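Local atomic coordinates of phosphodiesterase (Candida albicans, PDB entry 6CPU), a protein that belongs to the HD-type phosphodiesterase family, largely helical metal-dependent proteins, and holds a zinc and a magnesium ion. Residues M1-D9 / Q14-F25; E39-V47 / A120-R130. All blocks are in the same frame, centred on the assembly; numbering follows the deposited sequence.

Interaction 1 (M1-D9 / Q14-F25)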
loop_
_atom_site.group_PDB
_atom_site.type_symbol
_atom_site.label_atom_id
_atom_site.label_comp_id
_atom_site.label_asym_id
_atom_site.label_seq_id
_atom_site.Cartn_x
_atom_site.Cartn_y
_atom_site.Cartn_z
ATOM N N MET A 1 -1.306 -7.000 -29.187
ATOM C CA MET A 1 -1.638 -7.899 -28.034
ATOM C C MET A 1 -0.696 -7.767 -26.814
ATOM O O MET A 1 -1.145 -7.397 -25.740
ATOM C CB MET A 1 -1.722 -9.358 -28.496
ATOM C CG MET A 1 -3.055 -9.998 -28.160
ATOM S SD MET A 1 -3.421 -11.547 -28.995
ATOM C CE MET A 1 -1.800 -12.280 -29.199
ATOM N N ALA A 2 0.587 -8.086 -26.966
ATOM C CA ALA A 2 1.525 -8.068 -25.836
ATOM C C ALA A 2 2.561 -6.951 -25.932
ATOM O O ALA A 2 2.911 -6.495 -27.023
ATOM C CB ALA A 2 2.237 -9.397 -25.730
ATOM N N GLU A 3 3.039 -6.514 -24.773
ATOM C CA GLU A 3 4.239 -5.710 -24.692
ATOM C C GLU A 3 5.397 -6.690 -24.606
ATOM O O GLU A 3 5.425 -7.550 -23.719
ATOM C CB GLU A 3 4.219 -4.794 -23.465
ATOM C CG GLU A 3 5.556 -4.107 -23.203
ATOM C CD GLU A 3 5.467 -2.957 -22.213
ATOM O OE1 GLU A 3 4.600 -2.085 -22.382
ATOM O OE2 GLU A 3 6.281 -2.908 -21.267
ATOM N N VAL A 4 6.353 -6.574 -25.523
ATOM C CA VAL A 4 7.459 -7.512 -25.589
ATOM C C VAL A 4 8.738 -6.801 -25.171
ATOM O O VAL A 4 9.051 -5.718 -25.674
ATOM C CB VAL A 4 7.616 -8.136 -26.994
ATOM C CG1 VAL A 4 8.798 -9.095 -27.017
ATOM C CG2 VAL A 4 6.335 -8.850 -27.425
ATOM N N LEU A 5 9.444 -7.410 -24.225
ATOM C CA LEU A 5 10.688 -6.891 -23.683
ATOM C C LEU A 5 11.733 -7.924 -24.020
ATOM O O LEU A 5 11.616 -9.069 -23.595
ATOM C CB LEU A 5 10.579 -6.718 -22.174
ATOM C CG LEU A 5 9.350 -5.952 -21.675
ATOM C CD1 LEU A 5 9.423 -5.810 -20.170
ATOM C CD2 LEU A 5 9.225 -4.578 -22.308
ATOM N N SER A 6 12.738 -7.544 -24.810
ATOM C CA SER A 6 13.706 -8.511 -25.310
ATOM C C SER A 6 15.158 -8.186 -24.987
ATOM O O SER A 6 15.593 -7.031 -25.054
ATOM C CB SER A 6 13.563 -8.659 -26.826
ATOM O OG SER A 6 14.486 -9.620 -27.300
ATOM N N LEU A 7 15.904 -9.233 -24.662
ATOM C CA LEU A 7 17.335 -9.146 -24.453
ATOM C C LEU A 7 18.090 -9.686 -25.666
ATOM O O LEU A 7 19.315 -9.705 -25.664
ATOM C CB LEU A 7 17.736 -9.928 -23.206
ATOM C CG LEU A 7 17.370 -9.271 -21.870
ATOM C CD1 LEU A 7 17.608 -10.222 -20.707
ATOM C CD2 LEU A 7 18.164 -7.986 -21.681
ATOM N N VAL A 8 17.350 -10.092 -26.697
ATOM C CA VAL A 8 17.910 -10.775 -27.865
ATOM C C VAL A 8 17.240 -10.296 -29.156
ATOM O O VAL A 8 16.319 -9.481 -29.120
ATOM C CB VAL A 8 17.752 -12.307 -27.737
ATOM C CG1 VAL A 8 18.544 -12.837 -26.552
ATOM C CG2 VAL A 8 16.285 -12.693 -27.615
ATOM N N ASP A 9 17.693 -10.824 -30.297
ATOM C CA ASP A 9 17.230 -10.371 -31.619
ATOM C C ASP A 9 15.839 -10.861 -32.033
ATOM O O ASP A 9 15.173 -10.209 -32.842
ATOM C CB ASP A 9 18.228 -10.800 -32.699
ATOM C CG ASP A 9 19.627 -10.309 -32.420
ATOM O OD1 ASP A 9 19.814 -9.079 -32.296
ATOM O OD2 ASP A 9 20.537 -11.158 -32.313
ATOM N N GLN A 14 3.446 -11.894 -34.366
ATOM C CA GLN A 14 2.068 -12.387 -34.253
ATOM C C GLN A 14 1.378 -11.965 -32.951
ATOM O O GLN A 14 0.157 -11.813 -32.929
ATOM C CB GLN A 14 2.016 -13.918 -34.385
ATOM C CG GLN A 14 2.940 -14.675 -33.429
ATOM C CD GLN A 14 2.420 -16.052 -33.035
ATOM O OE1 GLN A 14 1.363 -16.495 -33.494
ATOM N NE2 GLN A 14 3.166 -16.736 -32.171
ATOM N N VAL A 15 2.159 -11.776 -31.883
ATOM C CA VAL A 15 1.618 -11.397 -30.570
ATOM C C VAL A 15 2.036 -10.000 -30.088
ATOM O O VAL A 15 1.611 -9.572 -29.019
ATOM C CB VAL A 15 1.998 -12.434 -29.483
ATOM C CG1 VAL A 15 1.413 -13.797 -29.823
ATOM C CG2 VAL A 15 3.509 -12.537 -29.302
ATOM N N THR A 16 2.836 -9.285 -30.882
ATOM C CA THR A 16 3.467 -8.044 -30.437
ATOM C C THR A 16 2.668 -6.777 -30.777
ATOM O O THR A 16 2.323 -6.553 -31.927
ATOM C CB THR A 16 4.874 -7.912 -31.052
ATOM O OG1 THR A 16 5.650 -9.076 -30.752
ATOM C CG2 THR A 16 5.592 -6.683 -30.512
ATOM N N ASP A 17 2.378 -5.958 -29.765
ATOM C CA ASP A 17 1.880 -4.593 -29.955
ATOM C C ASP A 17 3.058 -3.613 -29.949
ATOM O O ASP A 17 3.156 -2.744 -30.808
ATOM C CB ASP A 17 0.894 -4.203 -28.837
ATOM C CG ASP A 17 0.374 -2.760 -28.966
ATOM O OD1 ASP A 17 0.224 -2.265 -30.102
ATOM O OD2 ASP A 17 0.103 -2.122 -27.924
ATOM N N LYS A 18 3.938 -3.758 -28.962
ATOM C CA LYS A 18 5.108 -2.900 -28.834
ATOM C C LYS A 18 6.280 -3.735 -28.335
ATOM O O LYS A 18 6.109 -4.610 -27.470
ATOM C CB LYS A 18 4.800 -1.761 -27.879
ATOM C CG LYS A 18 5.794 -0.621 -27.889
ATOM C CD LYS A 18 5.249 0.535 -27.070
ATOM C CE LYS A 18 6.152 1.746 -27.133
ATOM N NZ LYS A 18 5.565 2.884 -26.376
ATOM N N TYR A 19 7.459 -3.470 -28.898
ATOM C CA TYR A 19 8.654 -4.265 -28.666
ATOM C C TYR A 19 9.729 -3.329 -28.119
ATOM O O TYR A 19 9.973 -2.270 -28.704
ATOM C CB TYR A 19 9.090 -4.894 -29.997
ATOM C CG TYR A 19 10.248 -5.877 -29.939
ATOM C CD1 TYR A 19 10.035 -7.248 -30.015
ATOM C CD2 TYR A 19 11.564 -5.431 -29.845
ATOM C CE1 TYR A 19 11.090 -8.140 -29.981
ATOM C CE2 TYR A 19 12.623 -6.319 -29.807
ATOM C CZ TYR A 19 12.382 -7.667 -29.879
ATOM O OH TYR A 19 13.441 -8.533 -29.840
ATOM N N TYR A 20 10.342 -3.706 -26.999
ATOM C CA TYR A 20 11.456 -2.960 -26.390
ATOM C C TYR A 20 12.655 -3.870 -26.392
ATOM O O TYR A 20 12.579 -4.992 -25.903
ATOM C CB TYR A 20 11.165 -2.557 -24.935
ATOM C CG TYR A 20 10.083 -1.529 -24.728
ATOM C CD1 TYR A 20 10.393 -0.233 -24.304
ATOM C CD2 TYR A 20 8.743 -1.849 -24.916
ATOM C CE1 TYR A 20 9.402 0.708 -24.090
ATOM C CE2 TYR A 20 7.748 -0.915 -24.690
ATOM C CZ TYR A 20 8.084 0.363 -24.285
ATOM O OH TYR A 20 7.086 1.289 -24.084
ATOM N N LYS A 21 13.756 -3.407 -26.966
ATOM C CA LYS A 21 14.987 -4.164 -26.960
ATOM C C LYS A 21 15.879 -3.528 -25.918
ATOM O O LYS A 21 16.170 -2.345 -25.993
ATOM C CB LYS A 21 15.649 -4.147 -28.353
ATOM C CG LYS A 21 17.040 -4.759 -28.406
ATOM C CD LYS A 21 17.009 -6.265 -28.229
ATOM C CE LYS A 21 18.372 -6.790 -27.831
ATOM N NZ LYS A 21 19.396 -6.408 -28.839
ATOM N N PHE A 22 16.303 -4.312 -24.941
ATOM C CA PHE A 22 17.154 -3.810 -23.882
ATOM C C PHE A 22 18.567 -4.331 -24.073
ATOM O O PHE A 22 18.762 -5.496 -24.421
ATOM C CB PHE A 22 16.595 -4.199 -22.507
ATOM C CG PHE A 22 15.316 -3.500 -22.190
ATOM C CD1 PHE A 22 15.333 -2.187 -21.746
ATOM C CD2 PHE A 22 14.096 -4.123 -22.416
ATOM C CE1 PHE A 22 14.146 -1.512 -21.494
ATOM C CE2 PHE A 22 12.912 -3.451 -22.170
ATOM C CZ PHE A 22 12.939 -2.151 -21.701
ATOM N N ASP A 23 19.537 -3.455 -23.850
ATOM C CA ASP A 23 20.941 -3.826 -23.944
ATOM C C ASP A 23 21.388 -4.624 -22.730
ATOM O O ASP A 23 22.320 -5.426 -22.826
ATOM C CB ASP A 23 21.832 -2.584 -24.139
ATOM C CG ASP A 23 21.764 -1.608 -22.977
ATOM O OD1 ASP A 23 20.759 -1.600 -22.227
ATOM O OD2 ASP A 23 22.727 -0.827 -22.808
ATOM N N THR A 24 20.731 -4.409 -21.587
ATOM C CA THR A 24 21.103 -5.071 -20.338
ATOM C C THR A 24 19.867 -5.496 -19.539
ATOM O O THR A 24 18.810 -4.888 -19.651
ATOM C CB THR A 24 21.942 -4.152 -19.427
ATOM O OG1 THR A 24 21.155 -3.047 -18.982
ATOM C CG2 THR A 24 23.176 -3.607 -20.156
ATOM N N PHE A 25 20.039 -6.530 -18.724
ATOM C CA PHE A 25 18.984 -7.030 -17.839
ATOM C C PHE A 25 18.648 -5.949 -16.818
ATOM O O PHE A 25 17.485 -5.761 -16.470
ATOM C CB PHE A 25 19.444 -8.318 -17.137
ATOM C CG PHE A 25 18.366 -9.021 -16.331
ATOM C CD1 PHE A 25 17.084 -9.206 -16.849
ATOM C CD2 PHE A 25 18.648 -9.531 -15.070
ATOM C CE1 PHE A 25 16.108 -9.865 -16.110
ATOM C CE2 PHE A 25 17.681 -10.196 -14.330
ATOM C CZ PHE A 25 16.406 -10.358 -14.852
HETATM O O HOH W 1 5.877 0.326 -21.958
#

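Interaction 2 (E39-V47 / A120-R130)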
loop_
_atom_site.group_PDB
_atom_site.type_symbol
_atom_site.label_atom_id
_atom_site.label_comp_id
_atom_site.label_asym_id
_atom_site.label_seq_id
_atom_site.Cartn_x
_atom_site.Cartn_y
_atom_site.Cartn_z
ATOM N N GLU A 39 -1.241 5.575 -12.608
ATOM C CA GLU A 39 -2.477 5.465 -11.837
ATOM C C GLU A 39 -3.388 4.347 -12.353
ATOM O O GLU A 39 -4.553 4.279 -11.978
ATOM C CB GLU A 39 -3.230 6.799 -11.874
ATOM C CG GLU A 39 -2.482 7.948 -11.237
ATOM C CD GLU A 39 -2.279 7.783 -9.738
ATOM O OE1 GLU A 39 -3.164 7.233 -9.041
ATOM O OE2 GLU A 39 -1.225 8.225 -9.234
ATOM N N THR A 40 -2.861 3.456 -13.191
ATOM C CA THR A 40 -3.683 2.428 -13.828
ATOM C C THR A 40 -3.012 1.059 -13.691
ATOM O O THR A 40 -1.785 0.975 -13.683
ATOM C CB THR A 40 -3.900 2.758 -15.318
ATOM O OG1 THR A 40 -2.638 2.991 -15.954
ATOM C CG2 THR A 40 -4.765 4.012 -15.473
ATOM N N ASP A 41 -3.813 0.001 -13.578
ATOM C CA ASP A 41 -3.281 -1.377 -13.597
ATOM C C ASP A 41 -2.613 -1.655 -14.942
ATOM O O ASP A 41 -3.116 -1.215 -15.970
ATOM C CB ASP A 41 -4.402 -2.419 -13.422
ATOM C CG ASP A 41 -5.157 -2.290 -12.108
ATOM O OD1 ASP A 41 -4.509 -2.117 -11.051
ATOM O OD2 ASP A 41 -6.420 -2.368 -12.139
ATOM N N SER A 42 -1.504 -2.402 -14.949
ATOM C CA SER A 42 -0.976 -2.949 -16.199
ATOM C C SER A 42 -2.059 -3.863 -16.749
ATOM O O SER A 42 -2.564 -4.723 -16.030
ATOM C CB SER A 42 0.322 -3.734 -15.967
ATOM O OG SER A 42 0.953 -4.040 -17.204
ATOM N N ASN A 43 -2.456 -3.652 -17.999
ATOM C CA ASN A 43 -3.604 -4.376 -18.538
ATOM C C ASN A 43 -3.333 -5.089 -19.861
ATOM O O ASN A 43 -4.257 -5.414 -20.606
ATOM C CB ASN A 43 -4.816 -3.449 -18.627
ATOM C CG ASN A 43 -4.729 -2.482 -19.774
ATOM O OD1 ASN A 43 -3.637 -2.126 -20.219
ATOM N ND2 ASN A 43 -5.890 -2.057 -20.278
ATOM N N VAL A 44 -2.058 -5.341 -20.129
ATOM C CA VAL A 44 -1.646 -6.124 -21.292
ATOM C C VAL A 44 -0.644 -7.175 -20.825
ATOM O O VAL A 44 0.119 -6.928 -19.876
ATOM C CB VAL A 44 -1.004 -5.256 -22.408
ATOM C CG1 VAL A 44 -2.055 -4.343 -23.045
ATOM C CG2 VAL A 44 0.166 -4.443 -21.895
ATOM N N PRO A 45 -0.631 -8.347 -21.469
ATOM C CA PRO A 45 0.395 -9.310 -21.099
ATOM C C PRO A 45 1.767 -8.807 -21.511
ATOM O O PRO A 45 1.888 -8.119 -22.538
ATOM C CB PRO A 45 0.036 -10.559 -21.894
ATOM C CG PRO A 45 -1.343 -10.351 -22.389
ATOM C CD PRO A 45 -1.580 -8.883 -22.454
ATOM N N ILE A 46 2.770 -9.127 -20.701
ATOM C CA ILE A 46 4.144 -8.773 -20.988
ATOM C C ILE A 46 4.912 -10.057 -21.278
ATOM O O ILE A 46 4.859 -11.018 -20.494
ATOM C CB ILE A 46 4.793 -8.005 -19.829
ATOM C CG1 ILE A 46 4.120 -6.638 -19.665
ATOM C CG2 ILE A 46 6.309 -7.858 -20.047
ATOM C CD1 ILE A 46 4.532 -5.906 -18.412
ATOM N N VAL A 47 5.618 -10.074 -22.406
ATOM C CA VAL A 47 6.472 -11.214 -22.778
ATOM C C VAL A 47 7.924 -10.784 -22.658
ATOM O O VAL A 47 8.314 -9.760 -23.228
ATOM C CB VAL A 47 6.207 -11.702 -24.223
ATOM C CG1 VAL A 47 7.164 -12.830 -24.590
ATOM C CG2 VAL A 47 4.761 -12.143 -24.391
ATOM N N ALA A 120 -4.968 -14.256 -21.971
ATOM C CA ALA A 120 -4.579 -13.305 -20.931
ATOM C C ALA A 120 -5.010 -11.874 -21.270
ATOM O O ALA A 120 -5.551 -11.154 -20.417
ATOM C CB ALA A 120 -3.078 -13.370 -20.675
ATOM N N LYS A 121 -4.810 -11.455 -22.515
ATOM C CA LYS A 121 -5.255 -10.120 -22.903
ATOM C C LYS A 121 -6.756 -9.932 -22.675
ATOM O O LYS A 121 -7.185 -8.908 -22.139
ATOM C CB LYS A 121 -4.928 -9.826 -24.360
ATOM C CG LYS A 121 -5.292 -8.408 -24.761
ATOM C CD LYS A 121 -4.525 -7.966 -25.988
ATOM C CE LYS A 121 -4.559 -6.457 -26.153
ATOM N NZ LYS A 121 -5.941 -5.993 -26.433
ATOM N N GLU A 122 -7.541 -10.924 -23.084
ATOM C CA GLU A 122 -8.996 -10.874 -22.945
ATOM C C GLU A 122 -9.414 -10.720 -21.479
ATOM O O GLU A 122 -10.392 -10.045 -21.175
ATOM C CB GLU A 122 -9.647 -12.120 -23.564
ATOM C CG GLU A 122 -9.769 -12.070 -25.088
ATOM C CD GLU A 122 -10.018 -13.434 -25.739
ATOM O OE1 GLU A 122 -10.428 -14.394 -25.038
ATOM O OE2 GLU A 122 -9.804 -13.547 -26.971
ATOM N N LEU A 123 -8.645 -11.316 -20.572
ATOM C CA LEU A 123 -8.946 -11.253 -19.139
ATOM C C LEU A 123 -8.377 -10.023 -18.418
ATOM O O LEU A 123 -8.868 -9.650 -17.354
ATOM C CB LEU A 123 -8.450 -12.526 -18.458
ATOM C CG LEU A 123 -9.153 -13.800 -18.943
ATOM C CD1 LEU A 123 -8.385 -15.040 -18.518
ATOM C CD2 LEU A 123 -10.585 -13.867 -18.426
ATOM N N LEU A 124 -7.352 -9.391 -18.984
ATOM C CA LEU A 124 -6.684 -8.266 -18.327
ATOM C C LEU A 124 -7.199 -6.904 -18.741
ATOM O O LEU A 124 -7.012 -5.953 -18.030
ATOM C CB LEU A 124 -5.181 -8.291 -18.601
ATOM C CG LEU A 124 -4.411 -9.380 -17.850
ATOM C CD1 LEU A 124 -3.017 -9.515 -18.440
ATOM C CD2 LEU A 124 -4.331 -9.103 -16.365
ATOM N N THR A 125 -7.816 -6.801 -19.915
ATOM C CA THR A 125 -8.147 -5.489 -20.454
ATOM C C THR A 125 -9.000 -4.642 -19.520
ATOM O O THR A 125 -8.714 -3.453 -19.325
ATOM C CB THR A 125 -8.837 -5.624 -21.831
ATOM O OG1 THR A 125 -7.954 -6.318 -22.716
ATOM C CG2 THR A 125 -9.173 -4.253 -22.419
ATOM N N ASN A 126 -10.028 -5.260 -18.939
ATOM C CA ASN A 126 -11.047 -4.562 -18.165
ATOM C C ASN A 126 -10.852 -4.714 -16.662
ATOM O O ASN A 126 -10.549 -5.805 -16.166
ATOM C CB ASN A 126 -12.448 -5.054 -18.575
ATOM C CG ASN A 126 -13.553 -4.455 -17.728
ATOM O OD1 ASN A 126 -13.867 -4.955 -16.654
ATOM N ND2 ASN A 126 -14.174 -3.381 -18.228
ATOM N N ARG A 127 -11.000 -3.595 -15.957
ATOM C CA ARG A 127 -10.804 -3.500 -14.510
ATOM C C ARG A 127 -11.645 -4.484 -13.720
ATOM O O ARG A 127 -11.173 -5.088 -12.755
ATOM C CB ARG A 127 -11.093 -2.061 -14.057
ATOM C CG ARG A 127 -11.237 -1.821 -12.565
ATOM C CD ARG A 127 -9.930 -1.937 -11.792
ATOM N NE ARG A 127 -10.178 -1.871 -10.361
ATOM C CZ ARG A 127 -9.278 -2.111 -9.408
ATOM N NH1 ARG A 127 -8.018 -2.415 -9.711
ATOM N NH2 ARG A 127 -9.639 -2.035 -8.143
ATOM N N ILE A 128 -12.895 -4.667 -14.132
ATOM C CA ILE A 128 -13.780 -5.545 -13.394
ATOM C C ILE A 128 -13.369 -6.993 -13.615
ATOM O O ILE A 128 -13.399 -7.787 -12.676
ATOM C CB ILE A 128 -15.270 -5.316 -13.772
ATOM C CG1 ILE A 128 -15.639 -3.834 -13.593
ATOM C CG2 ILE A 128 -16.180 -6.200 -12.943
ATOM C CD1 ILE A 128 -15.544 -3.279 -12.192
ATOM N N SER A 129 -12.962 -7.328 -14.836
ATOM C CA SER A 129 -12.377 -8.643 -15.130
ATOM C C SER A 129 -11.135 -8.899 -14.249
ATOM O O SER A 129 -10.963 -9.994 -13.697
ATOM C CB SER A 129 -11.978 -8.720 -16.598
ATOM O OG SER A 129 -11.527 -10.008 -16.979
ATOM N N ARG A 130 -10.282 -7.890 -14.151
ATOM C CA ARG A 130 -9.021 -8.016 -13.387
ATOM C C ARG A 130 -9.267 -8.321 -11.907
ATOM O O ARG A 130 -8.616 -9.196 -11.321
ATOM C CB ARG A 130 -8.175 -6.765 -13.516
ATOM C CG ARG A 130 -7.506 -6.589 -14.862
ATOM C CD ARG A 130 -6.420 -5.523 -14.838
ATOM N NE ARG A 130 -6.883 -4.178 -14.510
ATOM C CZ ARG A 130 -7.436 -3.319 -15.365
ATOM N NH1 ARG A 130 -7.672 -3.655 -16.629
ATOM N NH2 ARG A 130 -7.779 -2.109 -14.925
HETATM O O HOH W 2 -5.352 -5.238 -23.092
#

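Interaction 1 (M1-D9 / Q14-F25)
Strand 2-6 runs parallel to 18-21, 14° apart in direction, at one edge of a four-stranded parallel sheet. Ala2 bridges to Thr16 before a beta bulge shifts the register; its N donates to Val15 O at 2.7 Å and its O receives Asp17 N. Beyond it the ladder is regular: Val4 and Ser6 each bond through both N and O, from Lys18 O to Phe22 N. Packing is tight on the face of Leu5, which helix 25-34 covers. Leu5 CD2 lies 3.8 Å from Tyr20 CD2, the two side chains pointing the same way, and also meets the edge of the Phe22 ring in its plane, 3.9 Å from CE2. On the other face CG1 of Val4, turned anti to its N (chi1 179°), meets Tyr19 CD1 at 3.7 Å, while CG2 reaches back to Thr16 OG1. The Tyr19 hydroxyl bonds to Leu10 O. The outer strand is looser: Lys18 extends on the Leu5 face, and Lys21, on the Val4 face, folds back over Val8 O, its NZ 4.4 Å from Asp9 OD1, beyond a salt bridge. Glu3, extended past CG, sends OE2 to Lys35 and His31 and lays its carboxylate beside Tyr20, the planes 43° apart. There a water spans the two residues, donating to Glu3 OE1 at 2.8 Å and lying 2.6 Å from Tyr20 OH.

Interaction 2 (E39-V47 / A120-R130)
Asp41 OD2 is gripped by three N-H groups from two arginines. Arg127 NH1 takes its syn lone pair at 2.9 Å, with guanidinium and carboxylate nearly coplanar, 19° apart. Arg130 comes side-on from the anti side, NE at 3.0 Å and NH2 at 3.1 Å from the same OD2, its plane steeply turned at 71° to the carboxylate. The other oxygen, OD1, receives Gly270 N, so the buried carboxylate is held through both oxygens. Arg127 also bonds to Asn271 and to Glu486, and Arg130 to Asp505; the two acids probably offset the gathered positive charge. Bent at chi3 (-62°), Arg130 also directs NH1 to Leu124 O at 2.8 Å. Beside it Asn43 ND2 donates to Thr125 O at 3.3 Å, in the carbonyl plane, and a water donates to both Asn43 O and Thr125 OG1. Farther along, contact becomes apolar: Pro45 presses CG and CD against helix 110-124, CG 3.9 Å from Ala120 CB, with Leu124 CD1 nearby. Asn126 N-caps the next helix, its OD1 accepting from Ser129 N. The whole is a salt-bridge network that joins the junction of helices 110-124 and 127-135 to the loop leading into strand 46-49 of the parallel sheet.

Interactions 1 and 2 lie in series along the chain, their centres 18 Å apart, and meet through the sheet. Strand 2-6 stands between 16-21 and 46-49, so its other edge pairs with strand 46-49, which segment 39-47 of interaction 2 leads into: Leu5 N lies 2.8 Å from Val47 O and Glu3 O 2.9 Å from Val47 N, both probable hydrogen bonds. Helix 110-124 adds a second joint, where Met1 CG packs 3.3 Å from Lys121 CD. Interaction 1 is the more peripheral. Interaction 2 reaches inward, yet the side chain of Arg127 remains about 13 Å from the magnesium ion and about 14 Å from the zinc held by His278, His349, Asp350 and Asp462.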